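Local coordinates for protein MgGH51 (Meripilus giganteus, PDB 6ZPV) that probably hydrolyses terminal alpha-L-arabinofuranosyl residues from arabinose-containing glycans, at residues L20-N26 with S478-Q484; T216-M220 with F509-K513; L514-N518 with V619-T623. All coordinates share one frame. Residue numbers count along the deposited sequence, not the author numbering.

Contact 1: L20-N26 with S478-Q484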
ATOM      1  N   LEU A  20      -1.592   7.126   4.877  1.00 10.07           N
ATOM      2  CA  LEU A  20      -1.670   5.719   4.501  1.00 10.51           C
ATOM      3  C   LEU A  20      -0.491   4.927   5.041  1.00 10.55           C
ATOM      4  O   LEU A  20       0.638   5.450   5.169  1.00 10.83           O
ATOM      5  CB  LEU A  20      -1.660   5.591   2.974  1.00 11.28           C
ATOM      6  CG  LEU A  20      -2.683   6.421   2.219  1.00 12.36           C
ATOM      7  CD1 LEU A  20      -2.602   6.099   0.741  1.00 14.32           C
ATOM      8  CD2 LEU A  20      -4.093   6.238   2.732  1.00 14.08           C
ATOM      9  N   MET A  21      -0.748   3.653   5.336  1.00  9.92           N
ATOM     10  CA  MET A  21       0.281   2.687   5.734  1.00 10.10           C
ATOM     11  C   MET A  21       0.400   1.580   4.713  1.00  9.49           C
ATOM     12  O   MET A  21      -0.589   0.900   4.419  1.00 10.47           O
ATOM     13  CB  MET A  21       0.006   2.095   7.117  1.00 10.95           C
ATOM     14  CG  MET A  21       1.062   1.143   7.629  1.00 11.92           C
ATOM     15  SD  MET A  21       0.887  -0.553   7.016  0.87 10.21           S
ATOM     16  CE  MET A  21       2.385  -1.326   7.541  1.00 17.90           C
ATOM     17  N   PHE A  22       1.607   1.398   4.141  1.00 10.18           N
ATOM     18  CA  PHE A  22       1.808   0.410   3.085  1.00 10.42           C
ATOM     19  C   PHE A  22       2.954  -0.546   3.432  1.00 10.57           C
ATOM     20  O   PHE A  22       4.068  -0.142   3.766  1.00 11.46           O
ATOM     21  CB  PHE A  22       2.106   1.121   1.756  1.00 10.83           C
ATOM     22  CG  PHE A  22       2.143   0.129   0.591  1.00 10.88           C
ATOM     23  CD1 PHE A  22       3.311  -0.517   0.227  1.00 10.68           C
ATOM     24  CD2 PHE A  22       1.006  -0.174  -0.113  1.00 12.12           C
ATOM     25  CE1 PHE A  22       3.309  -1.455  -0.798  1.00 11.26           C
ATOM     26  CE2 PHE A  22       0.996  -1.119  -1.139  1.00 12.38           C
ATOM     27  CZ  PHE A  22       2.165  -1.743  -1.487  1.00 12.21           C
ATOM     28  N   GLU A  23       2.677  -1.820   3.189  1.00 10.04           N
ATOM     29  CA  GLU A  23       3.692  -2.831   2.934  1.00 10.20           C
ATOM     30  C   GLU A  23       3.076  -3.745   1.875  1.00 10.01           C
ATOM     31  O   GLU A  23       1.852  -3.747   1.722  1.00 10.57           O
ATOM     32  CB  GLU A  23       4.019  -3.620   4.205  1.00 10.42           C
ATOM     33  CG  GLU A  23       2.903  -4.584   4.621  1.00 11.40           C
ATOM     34  CD  GLU A  23       3.195  -5.269   5.960  1.00 11.17           C
ATOM     35  OE1 GLU A  23       4.235  -5.974   6.073  1.00 11.29           O
ATOM     36  OE2 GLU A  23       2.367  -5.073   6.873  1.00 13.92           O
ATOM     37  N   ASP A  24       3.888  -4.604   1.252  1.00 10.36           N
ATOM     38  CA  ASP A  24       3.348  -5.611   0.325  1.00  9.95           C
ATOM     39  C   ASP A  24       2.810  -6.758   1.184  1.00 10.24           C
ATOM     40  O   ASP A  24       3.576  -7.575   1.750  1.00 10.46           O
ATOM     41  CB  ASP A  24       4.429  -6.078  -0.662  1.00 10.23           C
ATOM     42  CG  ASP A  24       3.826  -6.625  -1.913  1.00 10.41           C
ATOM     43  OD1 ASP A  24       2.686  -7.179  -1.875  1.00 10.76           O
ATOM     44  OD2 ASP A  24       4.481  -6.489  -3.013  1.00 11.49           O
ATOM     45  N   ILE A  25       1.488  -6.789   1.348  1.00 10.33           N
ATOM     46  CA  ILE A  25       0.744  -7.805   2.104  1.00 11.27           C
ATOM     47  C   ILE A  25      -0.546  -8.011   1.297  1.00 10.22           C
ATOM     48  O   ILE A  25      -1.057  -7.063   0.681  1.00 10.62           O
ATOM     49  CB  ILE A  25       0.440  -7.337   3.547  1.00 10.84           C
ATOM     50  CG1 ILE A  25      -0.250  -8.421   4.397  1.00 11.46           C
ATOM     51  CG2 ILE A  25      -0.325  -6.035   3.580  1.00 11.32           C
ATOM     52  CD1 ILE A  25      -0.448  -8.030   5.842  1.00 11.65           C
ATOM     53  N   ASN A  26      -1.090  -9.213   1.282  1.00 10.42           N
ATOM     54  CA  ASN A  26      -2.300  -9.470   0.512  1.00 11.21           C
ATOM     55  C   ASN A  26      -2.120  -9.102  -0.973  1.00 10.62           C
ATOM     56  O   ASN A  26      -3.065  -8.699  -1.664  1.00 11.00           O
ATOM     57  CB  ASN A  26      -3.527  -8.726   1.042  1.00 10.67           C
ATOM     58  CG  ASN A  26      -3.757  -8.802   2.520  1.00 10.60           C
ATOM     59  OD1 ASN A  26      -3.681  -9.886   3.109  1.00 11.32           O
ATOM     60  ND2 ASN A  26      -4.100  -7.649   3.122  1.00 11.39           N
ATOM     61  N   SER A 478      -2.654   6.279  10.497  1.00 10.22           N
ATOM     62  CA  SER A 478      -2.983   5.468   9.322  1.00  9.83           C
ATOM     63  C   SER A 478      -3.577   4.125   9.726  1.00  9.99           C
ATOM     64  O   SER A 478      -3.027   3.391  10.572  1.00 10.73           O
ATOM     65  CB  SER A 478      -1.724   5.257   8.448  1.00  9.94           C
ATOM     66  OG  SER A 478      -0.553   4.974   9.195  1.00 10.79           O
ATOM     67  N   TYR A 479      -4.676   3.778   9.063  1.00 10.05           N
ATOM     68  CA  TYR A 479      -5.286   2.434   9.147  1.00 10.06           C
ATOM     69  C   TYR A 479      -4.326   1.388   8.564  1.00  9.82           C
ATOM     70  O   TYR A 479      -3.558   1.706   7.643  1.00 10.65           O
ATOM     71  CB  TYR A 479      -6.601   2.446   8.340  1.00 10.76           C
ATOM     72  CG  TYR A 479      -7.467   1.208   8.402  1.00 10.47           C
ATOM     73  CD1 TYR A 479      -7.209   0.073   7.672  1.00 10.56           C
ATOM     74  CD2 TYR A 479      -8.595   1.209   9.220  1.00 10.49           C
ATOM     75  CE1 TYR A 479      -8.019  -1.053   7.710  1.00 10.49           C
ATOM     76  CE2 TYR A 479      -9.426   0.099   9.238  1.00 10.82           C
ATOM     77  CZ  TYR A 479      -9.159  -1.035   8.494  1.00 10.56           C
ATOM     78  OH  TYR A 479      -9.955  -2.168   8.503  1.00 11.45           O
ATOM     79  N   ALA A 480      -4.416   0.151   9.028  1.00 10.60           N
ATOM     80  CA  ALA A 480      -3.645  -0.905   8.354  1.00 10.62           C
ATOM     81  C   ALA A 480      -4.338  -2.233   8.428  1.00  9.99           C
ATOM     82  O   ALA A 480      -4.997  -2.516   9.455  1.00 10.57           O
ATOM     83  CB  ALA A 480      -2.257  -1.016   8.929  1.00 11.08           C
ATOM     84  N   PRO A 481      -4.137  -3.129   7.439  1.00 10.57           N
ATOM     85  CA  PRO A 481      -3.499  -2.850   6.159  1.00 10.08           C
ATOM     86  C   PRO A 481      -4.388  -2.002   5.235  1.00 10.13           C
ATOM     87  O   PRO A 481      -5.623  -1.956   5.340  1.00 10.66           O
ATOM     88  CB  PRO A 481      -3.300  -4.252   5.514  1.00 10.50           C
ATOM     89  CG  PRO A 481      -3.415  -5.186   6.674  1.00 10.89           C
ATOM     90  CD  PRO A 481      -4.421  -4.552   7.621  1.00 10.76           C
ATOM     91  N   LEU A 482      -3.721  -1.384   4.244  1.00  9.96           N
ATOM     92  CA  LEU A 482      -4.346  -0.535   3.236  1.00 10.00           C
ATOM     93  C   LEU A 482      -5.088  -1.343   2.190  1.00 10.11           C
ATOM     94  O   LEU A 482      -6.189  -0.916   1.798  1.00 10.91           O
ATOM     95  CB  LEU A 482      -3.251   0.306   2.623  1.00 10.61           C
ATOM     96  CG  LEU A 482      -3.686   1.358   1.602  1.00 10.68           C
ATOM     97  CD1 LEU A 482      -4.638   2.370   2.201  1.00 11.61           C
ATOM     98  CD2 LEU A 482      -2.479   2.035   1.014  1.00 11.89           C
ATOM     99  N   LEU A 483      -4.460  -2.414   1.687  1.00  9.88           N
ATOM    100  CA  LEU A 483      -4.904  -3.038   0.444  1.00 10.26           C
ATOM    101  C   LEU A 483      -5.039  -4.540   0.590  1.00 11.02           C
ATOM    102  O   LEU A 483      -4.258  -5.196   1.321  1.00 11.27           O
ATOM    103  CB  LEU A 483      -3.920  -2.711  -0.686  1.00 10.36           C
ATOM    104  CG  LEU A 483      -4.047  -1.305  -1.257  1.00 12.19           C
ATOM    105  CD1 LEU A 483      -2.903  -0.924  -2.127  1.00 14.83           C
ATOM    106  CD2 LEU A 483      -5.333  -1.157  -2.039  1.00 16.17           C
ATOM    107  N   GLN A 484      -5.937  -5.107  -0.205  1.00 10.54           N
ATOM    108  CA  GLN A 484      -6.209  -6.553  -0.216  1.00 10.70           C
ATOM    109  C   GLN A 484      -6.611  -7.067  -1.590  1.00 10.72           C
ATOM    110  O   GLN A 484      -7.682  -6.689  -2.103  1.00 11.00           O
ATOM    111  CB  GLN A 484      -7.329  -6.884   0.750  1.00 11.76           C
ATOM    112  CG  GLN A 484      -7.804  -8.323   0.727  1.00 13.08           C
ATOM    113  CD  GLN A 484      -9.146  -8.540   1.416  1.00 12.01           C
ATOM    114  OE1 GLN A 484      -9.890  -7.619   1.681  1.00 12.71           O
ATOM    115  NE2 GLN A 484      -9.445  -9.802   1.660  1.00 13.15           N
TER
HETATM  116  O   HOH W   1      -0.704  -1.982   4.397  1.00 10.99           O
HETATM  117  O   HOH W   2      -3.738   3.340   5.472  1.00 11.08           O
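The first and last strands of the barrel meet here largely through water rather than by direct backbone pairing. Water 2 accepts from Met-21 N (3.0 Å) and donates to Tyr-479 O (2.7 Å). Water 1 donates to Met-21 O (2.9 Å) and accepts from Leu-482 N (3.1 Å), so both polar backbone atoms of Met-21 reach the other segment through a water. The segments run in similar directions, 25° apart end to end.

The one direct hydrogen bond lies at the far end: Asn-26 ND2 gives a nearly straight bond to Leu-483 O (3.0 Å, 174°), while Asn-26 OD1 is taken by Gln-490 N.

Apolar packing fills the rest. Leu-20 CD2 touches Leu-482 CD1 (3.9 Å), the Met-21 SD lies 3.7 Å from Ala-480 CB, and the edge of the Phe-22 ring meets Leu-483 CD1 (4.0 Å from CE2). Ile-25 CG2 rests on Pro-481 CB (4.0 Å); a cis peptide precedes Pro-481, in the link between strands 474-479 and 483-485.

The contact closes a (beta/alpha)8 barrel. Strand 20-21 bonds on its other flank to Phe-224 and Arg-226 of strand 224-227, Ser-478 pairs with Glu-427 of strand 424-432, and Leu-217 of helix 211-219 packs on Leu-20 and Leu-482.

Contact 2: T216-M220 with F509-K513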
ATOM      1  N   THR A 216      -7.926   5.561  -6.242  1.00 12.69           N
ATOM      2  CA  THR A 216      -8.671   5.339  -4.991  1.00 12.54           C
ATOM      3  C   THR A 216      -7.857   5.839  -3.803  1.00 12.96           C
ATOM      4  O   THR A 216      -8.432   6.474  -2.880  1.00 14.44           O
ATOM      5  CB  THR A 216      -9.081   3.885  -4.838  1.00 12.37           C
ATOM      6  OG1 THR A 216      -9.872   3.439  -5.930  1.00 13.61           O
ATOM      7  CG2 THR A 216      -9.834   3.606  -3.552  1.00 13.92           C
ATOM      8  N   LEU A 217      -6.566   5.551  -3.758  1.00 12.60           N
ATOM      9  CA  LEU A 217      -5.736   6.060  -2.674  1.00 12.72           C
ATOM     10  C   LEU A 217      -5.732   7.564  -2.717  1.00 14.00           C
ATOM     11  O   LEU A 217      -5.867   8.216  -1.657  1.00 15.46           O
ATOM     12  CB  LEU A 217      -4.312   5.490  -2.814  1.00 11.97           C
ATOM     13  CG  LEU A 217      -4.219   3.968  -2.677  1.00 12.80           C
ATOM     14  CD1 LEU A 217      -2.745   3.547  -2.661  1.00 12.26           C
ATOM     15  CD2 LEU A 217      -5.007   3.400  -1.548  1.00 14.91           C
ATOM     16  N   ALA A 218      -5.560   8.168  -3.877  1.00 14.05           N
ATOM     17  CA  ALA A 218      -5.574   9.628  -3.943  1.00 15.97           C
ATOM     18  C   ALA A 218      -6.933  10.208  -3.542  1.00 16.45           C
ATOM     19  O   ALA A 218      -6.973  11.271  -2.876  1.00 16.10           O
ATOM     20  CB  ALA A 218      -5.153  10.079  -5.319  1.00 18.27           C
ATOM     21  N   GLU A 219      -8.021   9.504  -3.799  1.00 16.42           N
ATOM     22  CA  GLU A 219      -9.409   9.936  -3.447  1.00 17.32           C
ATOM     23  C   GLU A 219      -9.600  10.201  -1.991  1.00 17.73           C
ATOM     24  O   GLU A 219     -10.411  11.043  -1.594  1.00 17.08           O
ATOM     25  CB  GLU A 219     -10.422   8.822  -3.912  1.00 22.83           C
ATOM     26  CG  GLU A 219     -11.853   8.990  -3.580  1.00 22.95           C
ATOM     27  CD  GLU A 219     -12.680   7.835  -4.049  1.00 22.63           C
ATOM     28  OE1 GLU A 219     -12.276   7.152  -5.031  1.00 25.95           O
ATOM     29  OE2 GLU A 219     -13.767   7.718  -3.392  1.00 26.05           O
ATOM     30  N   MET A 220      -8.836   9.467  -1.194  0.65 17.91           N
ATOM     31  CA  MET A 220      -8.963   9.489   0.259  0.65 18.35           C
ATOM     32  C   MET A 220      -8.441  10.810   0.822  0.65 17.13           C
ATOM     33  O   MET A 220      -8.777  11.109   1.934  0.65 21.31           O
ATOM     34  CB  MET A 220      -8.294   8.256   0.865  0.65 21.23           C
ATOM     35  CG  MET A 220      -8.906   7.792   2.180  0.65 21.73           C
ATOM     36  SD  MET A 220      -7.708   6.868   3.182  0.58 21.82           S
ATOM     37  CE  MET A 220      -7.519   5.666   1.876  0.65 26.34           C
ATOM     38  N   PHE A 509     -12.786   2.709   4.690  1.00 10.59           N
ATOM     39  CA  PHE A 509     -12.253   3.653   3.702  1.00 10.67           C
ATOM     40  C   PHE A 509     -13.064   4.933   3.729  1.00 10.72           C
ATOM     41  O   PHE A 509     -12.499   6.039   3.733  1.00 11.20           O
ATOM     42  CB  PHE A 509     -12.301   3.031   2.305  1.00 11.52           C
ATOM     43  CG  PHE A 509     -11.997   4.028   1.206  1.00 12.09           C
ATOM     44  CD1 PHE A 509     -10.705   4.252   0.799  1.00 13.47           C
ATOM     45  CD2 PHE A 509     -13.021   4.755   0.594  1.00 14.02           C
ATOM     46  CE1 PHE A 509     -10.453   5.155  -0.228  1.00 15.70           C
ATOM     47  CE2 PHE A 509     -12.765   5.649  -0.443  1.00 16.02           C
ATOM     48  CZ  PHE A 509     -11.458   5.838  -0.824  1.00 17.79           C
ATOM     49  N   PHE A 510     -14.400   4.819   3.726  1.00 10.98           N
ATOM     50  CA  PHE A 510     -15.218   6.034   3.732  1.00 11.11           C
ATOM     51  C   PHE A 510     -15.040   6.816   5.027  1.00 10.77           C
ATOM     52  O   PHE A 510     -15.051   8.037   4.952  1.00 11.94           O
ATOM     53  CB  PHE A 510     -16.686   5.700   3.432  1.00 11.94           C
ATOM     54  CG  PHE A 510     -16.917   5.284   2.000  1.00 11.93           C
ATOM     55  CD1 PHE A 510     -16.628   6.155   0.962  1.00 13.71           C
ATOM     56  CD2 PHE A 510     -17.438   4.036   1.683  1.00 13.86           C
ATOM     57  CE1 PHE A 510     -16.873   5.772  -0.342  1.00 14.51           C
ATOM     58  CE2 PHE A 510     -17.687   3.658   0.399  1.00 15.01           C
ATOM     59  CZ  PHE A 510     -17.372   4.521  -0.606  1.00 15.24           C
ATOM     60  N   ALA A 511     -14.879   6.170   6.162  1.00 11.16           N
ATOM     61  CA  ALA A 511     -14.583   6.926   7.394  1.00 11.73           C
ATOM     62  C   ALA A 511     -13.251   7.661   7.266  1.00 11.28           C
ATOM     63  O   ALA A 511     -13.143   8.836   7.647  1.00 11.53           O
ATOM     64  CB  ALA A 511     -14.612   6.021   8.614  1.00 12.85           C
ATOM     65  N   GLN A 512     -12.235   6.987   6.760  1.00 11.24           N
ATOM     66  CA  GLN A 512     -10.932   7.633   6.564  1.00 11.07           C
ATOM     67  C   GLN A 512     -11.067   8.828   5.626  1.00 10.94           C
ATOM     68  O   GLN A 512     -10.491   9.904   5.920  1.00 11.77           O
ATOM     69  CB  GLN A 512      -9.883   6.653   6.017  1.00 11.31           C
ATOM     70  CG  GLN A 512      -9.480   5.508   6.940  1.00 10.42           C
ATOM     71  CD  GLN A 512      -8.701   5.989   8.113  1.00 10.60           C
ATOM     72  OE1 GLN A 512      -7.705   6.741   7.943  1.00 11.32           O
ATOM     73  NE2 GLN A 512      -9.107   5.542   9.310  1.00 11.02           N
ATOM     74  N   LYS A 513     -11.755   8.661   4.509  1.00 11.09           N
ATOM     75  CA  LYS A 513     -11.934   9.758   3.536  1.00 11.32           C
ATOM     76  C   LYS A 513     -12.735  10.914   4.147  1.00 11.96           C
ATOM     77  O   LYS A 513     -12.365  12.092   3.920  1.00 12.18           O
ATOM     78  CB  LYS A 513     -12.645   9.160   2.319  1.00 12.26           C
ATOM     79  CG  LYS A 513     -12.932  10.153   1.208  1.00 13.75           C
ATOM     80  CD  LYS A 513     -13.654   9.521  -0.001  1.00 16.08           C
ATOM     81  CE  LYS A 513     -13.971  10.521  -1.095  1.00 18.43           C
ATOM     82  NZ  LYS A 513     -14.822   9.917  -2.159  1.00 20.18           N
TER
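An aromatic ring whose edge faces oxygen is the striking feature: Phe-509 CE1 lies 3.6 Å from Thr-216 O, and its CE2 lies 3.7 Å from Glu-219 OE2, both oxygens close to the ring plane. The slightly positive ring hydrogens thus point at a carbonyl and a carboxylate.

Met-220 bears on the same ring obliquely. Its CE is 3.6 Å from Phe-509 CE1 and its SD 5.4 Å from the ring centroid, a Met-aromatic contact in the conformer given, one of two deposited. The SD also reaches Gln-512 CB (3.6 Å), and Met-220 CG lies 4.0 Å from Lys-513 CB. With the CA atoms of Met-220 and Lys-513 only 4.4 Å apart, the chain at Met-220 comes very near the backbone of helix 507-517.

Lys-513 stretches out in an all-t chain, which brings its NZ to Glu-219 OE2 at 2.7 Å in a hydrogen-bonded salt bridge. Glu-219 OE1 has a second charged partner, Lys-505, so the carboxylate joins helix 211-219 both to helix 507-517 and to strand 503-505.

Helix 211-219 follows the first barrel strand and helix 507-517 comes after the last, so they are neighbours across the barrel's closure. The charged pair is partly exposed, whereas Phe-509 and Met-220 are buried; packing therefore fills the interior while ionic bonding ties the outer margin.

Contact 3: L514-N518 with V619-T623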
ATOM      1  N   LEU A 514     -13.800  10.626   4.852  1.00 11.74           N
ATOM      2  CA  LEU A 514     -14.598  11.684   5.479  1.00 12.30           C
ATOM      3  C   LEU A 514     -13.732  12.485   6.449  1.00 12.11           C
ATOM      4  O   LEU A 514     -13.871  13.713   6.525  1.00 13.20           O
ATOM      5  CB  LEU A 514     -15.825  11.090   6.183  1.00 12.63           C
ATOM      6  CG  LEU A 514     -16.972  10.660   5.273  1.00 13.38           C
ATOM      7  CD1 LEU A 514     -17.971   9.873   6.045  1.00 15.79           C
ATOM      8  CD2 LEU A 514     -17.640  11.814   4.602  1.00 17.18           C
ATOM      9  N   PHE A 515     -12.859  11.822   7.207  1.00 11.19           N
ATOM     10  CA  PHE A 515     -12.028  12.556   8.154  1.00 10.75           C
ATOM     11  C   PHE A 515     -10.972  13.372   7.446  1.00 11.39           C
ATOM     12  O   PHE A 515     -10.711  14.518   7.822  1.00 12.33           O
ATOM     13  CB  PHE A 515     -11.447  11.613   9.224  1.00 11.28           C
ATOM     14  CG  PHE A 515     -12.377  11.383  10.408  1.00 11.02           C
ATOM     15  CD1 PHE A 515     -13.610  10.814  10.267  1.00 12.16           C
ATOM     16  CD2 PHE A 515     -11.974  11.769  11.673  1.00 12.56           C
ATOM     17  CE1 PHE A 515     -14.458  10.706  11.354  1.00 12.54           C
ATOM     18  CE2 PHE A 515     -12.823  11.661  12.751  1.00 12.54           C
ATOM     19  CZ  PHE A 515     -14.063  11.119  12.596  1.00 12.27           C
ATOM     20  N   ALA A 516     -10.305  12.794   6.454  1.00 11.42           N
ATOM     21  CA  ALA A 516      -9.162  13.430   5.793  1.00 11.48           C
ATOM     22  C   ALA A 516      -9.563  14.544   4.854  1.00 12.22           C
ATOM     23  O   ALA A 516      -8.826  15.535   4.735  1.00 14.12           O
ATOM     24  CB  ALA A 516      -8.366  12.369   5.027  1.00 13.38           C
ATOM     25  N   LEU A 517     -10.678  14.414   4.149  1.00 11.80           N
ATOM     26  CA  LEU A 517     -11.067  15.459   3.179  1.00 12.81           C
ATOM     27  C   LEU A 517     -11.802  16.631   3.844  1.00 15.47           C
ATOM     28  O   LEU A 517     -12.057  17.671   3.153  1.00 18.98           O
ATOM     29  CB  LEU A 517     -12.007  14.868   2.145  1.00 13.85           C
ATOM     30  CG  LEU A 517     -11.364  13.963   1.103  1.00 15.55           C
ATOM     31  CD1 LEU A 517     -12.396  13.584   0.079  1.00 17.42           C
ATOM     32  CD2 LEU A 517     -10.180  14.621   0.395  1.00 18.05           C
ATOM     33  N   ASN A 518     -12.183  16.526   5.080  1.00 13.28           N
ATOM     34  CA  ASN A 518     -12.989  17.519   5.796  1.00 13.69           C
ATOM     35  C   ASN A 518     -12.248  17.885   7.110  1.00 12.88           C
ATOM     36  O   ASN A 518     -12.736  17.610   8.203  1.00 15.06           O
ATOM     37  CB  ASN A 518     -14.407  16.976   6.038  1.00 14.13           C
ATOM     38  CG  ASN A 518     -15.065  16.536   4.767  1.00 14.30           C
ATOM     39  OD1 ASN A 518     -15.557  17.337   3.976  1.00 16.68           O
ATOM     40  ND2 ASN A 518     -15.092  15.254   4.550  1.00 14.47           N
ATOM     41  N   VAL A 619     -21.288   7.687  10.824  1.00 11.97           N
ATOM     42  CA  VAL A 619     -20.234   8.684  10.759  1.00 11.74           C
ATOM     43  C   VAL A 619     -20.809   9.829   9.925  1.00 11.54           C
ATOM     44  O   VAL A 619     -21.241   9.608   8.784  1.00 12.10           O
ATOM     45  CB  VAL A 619     -18.940   8.191  10.079  1.00 12.62           C
ATOM     46  CG1 VAL A 619     -17.882   9.279  10.100  1.00 13.75           C
ATOM     47  CG2 VAL A 619     -18.448   6.919  10.764  1.00 14.07           C
ATOM     48  N   SER A 620     -20.800  11.043  10.472  1.00 11.41           N
ATOM     49  CA  SER A 620     -21.402  12.211   9.814  1.00 11.83           C
ATOM     50  C   SER A 620     -20.405  13.349   9.794  1.00 11.83           C
ATOM     51  O   SER A 620     -19.653  13.542  10.770  1.00 12.85           O
ATOM     52  CB  SER A 620     -22.687  12.648  10.480  1.00 11.97           C
ATOM     53  OG  SER A 620     -23.599  11.558  10.623  1.00 12.97           O
ATOM     54  N   VAL A 621     -20.484  14.170   8.765  1.00 11.47           N
ATOM     55  CA  VAL A 621     -19.710  15.430   8.696  1.00 11.80           C
ATOM     56  C   VAL A 621     -20.691  16.532   8.309  1.00 11.49           C
ATOM     57  O   VAL A 621     -21.337  16.434   7.248  1.00 12.18           O
ATOM     58  CB  VAL A 621     -18.585  15.374   7.663  1.00 12.52           C
ATOM     59  CG1 VAL A 621     -17.813  16.691   7.668  1.00 13.57           C
ATOM     60  CG2 VAL A 621     -17.678  14.176   7.919  1.00 13.34           C
ATOM     61  N   ILE A 622     -20.759  17.552   9.138  1.00 11.39           N
ATOM     62  CA  ILE A 622     -21.541  18.762   8.848  1.00 11.59           C
ATOM     63  C   ILE A 622     -20.527  19.859   8.576  1.00 12.48           C
ATOM     64  O   ILE A 622     -19.647  20.114   9.438  1.00 12.36           O
ATOM     65  CB  ILE A 622     -22.510  19.144   9.988  1.00 12.54           C
ATOM     66  CG1 ILE A 622     -23.555  18.052  10.124  1.00 14.00           C
ATOM     67  CG2 ILE A 622     -23.143  20.514   9.679  1.00 13.83           C
ATOM     68  CD1 ILE A 622     -24.485  18.214  11.339  1.00 15.54           C
ATOM     69  N   THR A 623     -20.616  20.532   7.417  1.00 11.92           N
ATOM     70  CA  THR A 623     -19.705  21.629   7.060  1.00 12.82           C
ATOM     71  C   THR A 623     -20.503  22.918   6.982  1.00 12.81           C
ATOM     72  O   THR A 623     -21.444  23.015   6.156  1.00 13.88           O
ATOM     73  CB  THR A 623     -18.982  21.350   5.752  1.00 13.27           C
ATOM     74  OG1 THR A 623     -18.312  20.079   5.837  1.00 14.04           O
ATOM     75  CG2 THR A 623     -17.982  22.429   5.440  1.00 14.89           C
TER
HETATM   76  O   HOH W   3     -16.876  19.627   3.572  1.00 17.56           O
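Val-621 is the central bump, fitting between Leu-514, in the last turn of helix 507-517, and Asn-518, four residues on and just past it: its CG2 touches Leu-514 CB (4.0 Å) and its CG1 touches Asn-518 CB (3.8 Å). Two residues back along the strand, Val-619 presents CG1 to a second hollow, walled by Leu-514 CD1 (4.1 Å) and by the edge of the Phe-515 ring at CE1 (3.9 Å). Leu-514, in turn, reaches both valines. Val-619, Val-621 and Thr-623 turn CB toward the helix, whereas Ser-620 points away.

Past Val-621 the surfaces part. Asn-518 OD1 and Thr-623 OG1 stand 4.3 Å apart, and water 3 bridges them, donating to Asn-518 OD1 (2.7 Å) and lying 2.7 Å from Thr-623 OG1. Asn-518 is held in this pose by the preceding helical turn, since its ND2 donates to Leu-514 O (2.8 Å, 172°).

Helix 454-469 extends the apolar patch, with Ala-461 against both Phe-515 and Val-619. Strand 618-625 runs between 547-554 and 575-582 in an antiparallel sheet. Helix packing on one face of that sheet joins the barrel to the C-terminal beta-sandwich domain found in GH51 enzymes.

Overall arrangement
From contact 1 to contact 3 the structure is followed outward, with centres about 5, 13 and 23 Å from the centre of the chain. All three are buried, contact 1 throughout, whereas contacts 2 and 3 each include partly exposed residues (Glu-219 and Lys-513; Thr-623). Contact 1 closes the barrel at its strands and contact 2 at the surrounding helices; they touch where Leu-20 CD2 meets Met-220 CE (3.6 Å). Contacts 2 and 3 use successive parts of helix 507-517. Chemistry changes with place: bridging waters and a side-chain-to-backbone hydrogen bond where the first and last barrel strands and their following loops meet, a salt bridge beside aromatic packing between helices, and mainly aliphatic packing between helix and sheet at the domain boundary.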